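Local coordinates for protein thrombomodulin (Homo sapiens, PDB 1DX5) that acts as the endothelial receptor and cofactor that enables thrombin to activate protein C, setting off an anticoagulant pathway, at residues Asp79-Glu82 and Cys83-Gly86; His94-Pro97 and Gly98-Glu101. All coordinates share one frame; numbering follows the deposited sequence.

Coming from the N terminus, the chain leaves strand 76-79, turns at Asp81 and enters the short helix 82-85; contact 1 (Asp79-Glu82 with Cys83-Gly86) closes that turn. Contact 2 (His94-Pro97 with Gly98-Glu101) then closes the tip of the hairpin formed by strands 92-95 and 100-103. The two follow in series, neither nested nor crossed, with centres about 8 Å apart. The disulfide Cys83-Cys93 ties the helix to the first hairpin strand, and both contacts bind one calcium ion. Asp79 links the two contacts, its OD1 probably hydrogen-bonded to Gly98 N and its OD2 to Asn95 ND2, so the entry of the sixth EGF-like domain is held against its hairpin.

Contact 1 (Asp79-Glu82 and Cys83-Gly86); sequences DIDE and CENG. With CA (calcium ion), chain N.
With chi1 at -174°, Asp81 sets its CG beside its own carbonyl carbon and swings its carboxylate to the opening turn of the helix, against the backbone of Glu84. Glu82 does the reverse: its chain bends at chi2 (94°) and carries the carboxylate back to the calcium ion. Asp81 is the N-cap. Its OD1 accepts from Glu84 N at 3.1 Å in an almost straight bond, the N-H arriving from above the carboxylate plane, and takes a second, weak bond from Cys83 N. Asp81 O receives Asn85 N at 2.9 Å, and Gly86 N bonds to Glu82 O before the chain leaves the helix at Gly86. The Asp81 carboxylate also rests on the CB of Glu84, and water 1 donates to both Asp81 OD2 and Glu84 OE1, bridging two acidic groups 4.4 Å apart.

On the metal side, Asp79 grips the calcium unevenly with both oxygens, OD1 at 2.4 Å and OD2 at 2.9 Å. Ile80 O and Glu82 OE1 add two more ligands; they are only 2.6 Å apart, a closeness that the shared ion probably pays for. One short turn therefore divides its acids between two jobs: Asp79 and Glu82 hold calcium, while Asp81 caps the helix in which Glu82 is the first residue.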
loop_
_atom_site.group_PDB
_atom_site.type_symbol
_atom_site.label_atom_id
_atom_site.label_comp_id
_atom_site.label_asym_id
_atom_site.label_seq_id
_atom_site.Cartn_x
_atom_site.Cartn_y
_atom_site.Cartn_z
ATOM N N ASP E 79 -0.658 19.662 3.194
ATOM C CA ASP E 79 -0.864 19.834 1.762
ATOM C C ASP E 79 0.030 18.960 0.883
ATOM O O ASP E 79 1.217 18.772 1.160
ATOM C CB ASP E 79 -0.666 21.307 1.394
ATOM C CG ASP E 79 -0.824 21.583 -0.186
ATOM O OD1 ASP E 79 -1.894 21.281 -0.764
ATOM O OD2 ASP E 79 0.138 22.088 -0.785
ATOM N N ILE E 80 -0.577 18.382 -0.148
ATOM C CA ILE E 80 0.152 17.583 -1.120
ATOM C C ILE E 80 0.680 18.582 -2.170
ATOM O O ILE E 80 -0.088 19.354 -2.738
ATOM C CB ILE E 80 -0.765 16.560 -1.821
ATOM C CG1 ILE E 80 -1.316 15.566 -0.805
ATOM C CG2 ILE E 80 0.032 15.787 -2.899
ATOM C CD1 ILE E 80 -2.347 14.592 -1.381
ATOM N N ASP E 81 1.993 18.616 -2.361
ATOM C CA ASP E 81 2.603 19.513 -3.330
ATOM C C ASP E 81 2.641 18.746 -4.656
ATOM O O ASP E 81 3.584 18.021 -4.948
ATOM C CB ASP E 81 4.002 19.918 -2.840
ATOM C CG ASP E 81 4.695 21.031 -3.762
ATOM O OD1 ASP E 81 4.247 21.230 -4.904
ATOM O OD2 ASP E 81 5.679 21.652 -3.301
ATOM N N GLU E 82 1.565 18.870 -5.423
ATOM C CA GLU E 82 1.419 18.173 -6.701
ATOM C C GLU E 82 2.481 18.550 -7.723
ATOM O O GLU E 82 2.856 17.737 -8.573
ATOM C CB GLU E 82 0.034 18.433 -7.291
ATOM C CG GLU E 82 -1.110 17.805 -6.520
ATOM C CD GLU E 82 -1.786 18.802 -5.451
ATOM O OE1 GLU E 82 -1.161 19.826 -5.100
ATOM O OE2 GLU E 82 -2.919 18.512 -5.001
ATOM N N CYS E 83 2.989 19.773 -7.625
ATOM C CA CYS E 83 4.003 20.227 -8.559
ATOM C C CYS E 83 5.328 19.535 -8.267
ATOM O O CYS E 83 5.930 18.948 -9.165
ATOM C CB CYS E 83 4.136 21.745 -8.505
ATOM S SG CYS E 83 2.562 22.615 -8.747
ATOM N N GLU E 84 5.754 19.569 -7.007
ATOM C CA GLU E 84 7.001 18.927 -6.609
ATOM C C GLU E 84 6.897 17.410 -6.762
ATOM O O GLU E 84 7.881 16.751 -7.080
ATOM C CB GLU E 84 7.350 19.273 -5.159
ATOM C CG GLU E 84 8.641 18.607 -4.666
ATOM C CD GLU E 84 9.087 19.078 -3.185
ATOM O OE1 GLU E 84 8.541 18.524 -2.205
ATOM O OE2 GLU E 84 9.969 19.971 -3.067
ATOM N N ASN E 85 5.711 16.867 -6.492
ATOM C CA ASN E 85 5.463 15.436 -6.600
ATOM C C ASN E 85 5.575 14.975 -8.042
ATOM O O ASN E 85 6.192 13.947 -8.323
ATOM C CB ASN E 85 4.066 15.092 -6.072
ATOM C CG ASN E 85 3.811 13.503 -5.998
ATOM O OD1 ASN E 85 4.112 12.975 -4.938
ATOM N ND2 ASN E 85 3.331 12.845 -7.053
ATOM N N GLY E 86 4.939 15.719 -8.945
ATOM C CA GLY E 86 4.974 15.363 -10.355
ATOM C C GLY E 86 3.805 14.472 -10.740
ATOM O O GLY E 86 3.072 13.979 -9.866
HETATM CA CA CA N . -1.361 21.325 -3.105
HETATM O O HOH W 1 6.818 20.200 -1.150
HETATM O O HOH W 2 -3.289 19.887 -2.808
#

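Contact 2 (His94-Pro97 and Gly98-Glu101); sequences HNLP and GTFE. With CA (calcium ion), chain N.
The imidazole of His94 meets Glu101 at its edge: Glu101 OE1 lies in the ring plane, 3.3 Å from His94 CD2. The two side chains run alongside one another and point the same way, with ring and carboxylate planes 46° apart, and it is the carbon CD2, not a ring nitrogen, that comes nearest the acid. Glu101 sets CG anti to its backbone N (chi1 -170°) and runs extended beyond it, which carries the carboxylate there. A second flat group, the amide of Asn95, turns its oxygen to the metal, and OD1 binds calcium at 2.4 Å.

Beneath the side chains the backbones form an antiparallel ladder. His94 and Glu101 are a hydrogen-bonded pair: Glu101 N gives to His94 O at 2.7 Å, and His94 N gives to Glu101 O at 2.9 Å. Asn95 and Phe100 follow as a non-hydrogen-bonded pair, their side chains on the same face of the sheet, where the Phe100 side chain touches Glu82 and Cys89. Nearer the tip, Leu96 N reaches Thr99 O from above its carbonyl plane. Leu96 CD1 packs on Thr99 CG2 at 3.8 Å, the two side chains lying side by side.

Thr99 O, already an acceptor from Leu96 N, also binds calcium at 2.8 Å, while Leu96 O binds it at 2.4 Å. These two carbonyl oxygens are only 2.9 Å apart, which their shared cation probably makes tolerable. Gly98 takes a positive phi as the chain reverses, a conformation that suits glycine. Completed by Asp79, Ile80, Glu82 and water 2, this is the metal site of a calcium-binding EGF-like domain, built at the turn of its major beta hairpin.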
loop_
_atom_site.group_PDB
_atom_site.type_symbol
_atom_site.label_atom_id
_atom_site.label_comp_id
_atom_site.label_asym_id
_atom_site.label_seq_id
_atom_site.Cartn_x
_atom_site.Cartn_y
_atom_site.Cartn_z
ATOM N N HIS E 94 1.709 25.474 -10.390
ATOM C CA HIS E 94 1.792 26.312 -9.201
ATOM C C HIS E 94 0.985 25.576 -8.119
ATOM O O HIS E 94 -0.195 25.260 -8.307
ATOM C CB HIS E 94 1.189 27.695 -9.450
ATOM C CG HIS E 94 1.881 28.481 -10.524
ATOM N ND1 HIS E 94 3.250 28.649 -10.564
ATOM C CD2 HIS E 94 1.392 29.155 -11.592
ATOM C CE1 HIS E 94 3.572 29.392 -11.609
ATOM N NE2 HIS E 94 2.464 29.712 -12.248
ATOM N N ASN E 95 1.642 25.278 -7.007
ATOM C CA ASN E 95 1.027 24.569 -5.908
ATOM C C ASN E 95 0.082 25.480 -5.131
ATOM O O ASN E 95 0.283 26.693 -5.047
ATOM C CB ASN E 95 2.124 23.998 -4.990
ATOM C CG ASN E 95 1.549 23.030 -3.857
ATOM O OD1 ASN E 95 0.558 22.352 -4.162
ATOM N ND2 ASN E 95 2.119 23.014 -2.671
ATOM N N LEU E 96 -0.991 24.891 -4.618
ATOM C CA LEU E 96 -1.975 25.624 -3.837
ATOM C C LEU E 96 -2.314 24.785 -2.618
ATOM O O LEU E 96 -2.035 23.573 -2.588
ATOM C CB LEU E 96 -3.255 25.840 -4.655
ATOM C CG LEU E 96 -3.319 26.951 -5.709
ATOM C CD1 LEU E 96 -4.462 26.685 -6.680
ATOM C CD2 LEU E 96 -3.512 28.272 -5.020
ATOM N N PRO E 97 -2.870 25.422 -1.576
ATOM C CA PRO E 97 -3.223 24.639 -0.395
ATOM C C PRO E 97 -4.525 23.914 -0.737
ATOM O O PRO E 97 -5.571 24.548 -0.860
ATOM C CB PRO E 97 -3.469 25.709 0.670
ATOM C CG PRO E 97 -2.756 26.941 0.139
ATOM C CD PRO E 97 -3.029 26.863 -1.319
ATOM N N GLY E 98 -4.449 22.604 -0.954
ATOM C CA GLY E 98 -5.651 21.841 -1.278
ATOM C C GLY E 98 -5.797 21.407 -2.720
ATOM O O GLY E 98 -6.561 20.502 -3.022
ATOM N N THR E 99 -5.117 22.092 -3.627
ATOM C CA THR E 99 -5.157 21.746 -5.050
ATOM C C THR E 99 -3.908 22.324 -5.736
ATOM O O THR E 99 -2.869 22.490 -5.096
ATOM C CB THR E 99 -6.479 22.233 -5.718
ATOM O OG1 THR E 99 -6.487 21.867 -7.102
ATOM C CG2 THR E 99 -6.659 23.750 -5.578
ATOM N N PHE E 100 -3.987 22.587 -7.030
ATOM C CA PHE E 100 -2.852 23.143 -7.763
ATOM C C PHE E 100 -3.347 23.818 -9.035
ATOM O O PHE E 100 -4.454 23.539 -9.507
ATOM C CB PHE E 100 -1.853 22.033 -8.131
ATOM C CG PHE E 100 -2.426 20.975 -9.063
ATOM C CD1 PHE E 100 -3.157 19.896 -8.552
ATOM C CD2 PHE E 100 -2.248 21.073 -10.445
ATOM C CE1 PHE E 100 -3.696 18.934 -9.399
ATOM C CE2 PHE E 100 -2.782 20.119 -11.309
ATOM C CZ PHE E 100 -3.510 19.044 -10.788
ATOM N N GLU E 101 -2.549 24.746 -9.560
ATOM C CA GLU E 101 -2.899 25.416 -10.814
ATOM C C GLU E 101 -1.976 24.902 -11.921
ATOM O O GLU E 101 -0.752 24.887 -11.778
ATOM C CB GLU E 101 -2.765 26.927 -10.710
ATOM C CG GLU E 101 -3.348 27.627 -11.926
ATOM C CD GLU E 101 -2.843 29.135 -12.072
ATOM O OE1 GLU E 101 -1.875 29.514 -11.381
ATOM O OE2 GLU E 101 -3.430 29.877 -12.882
HETATM CA CA CA N . -1.361 21.325 -3.105
HETATM O O HOH W 2 -3.289 19.887 -2.808
#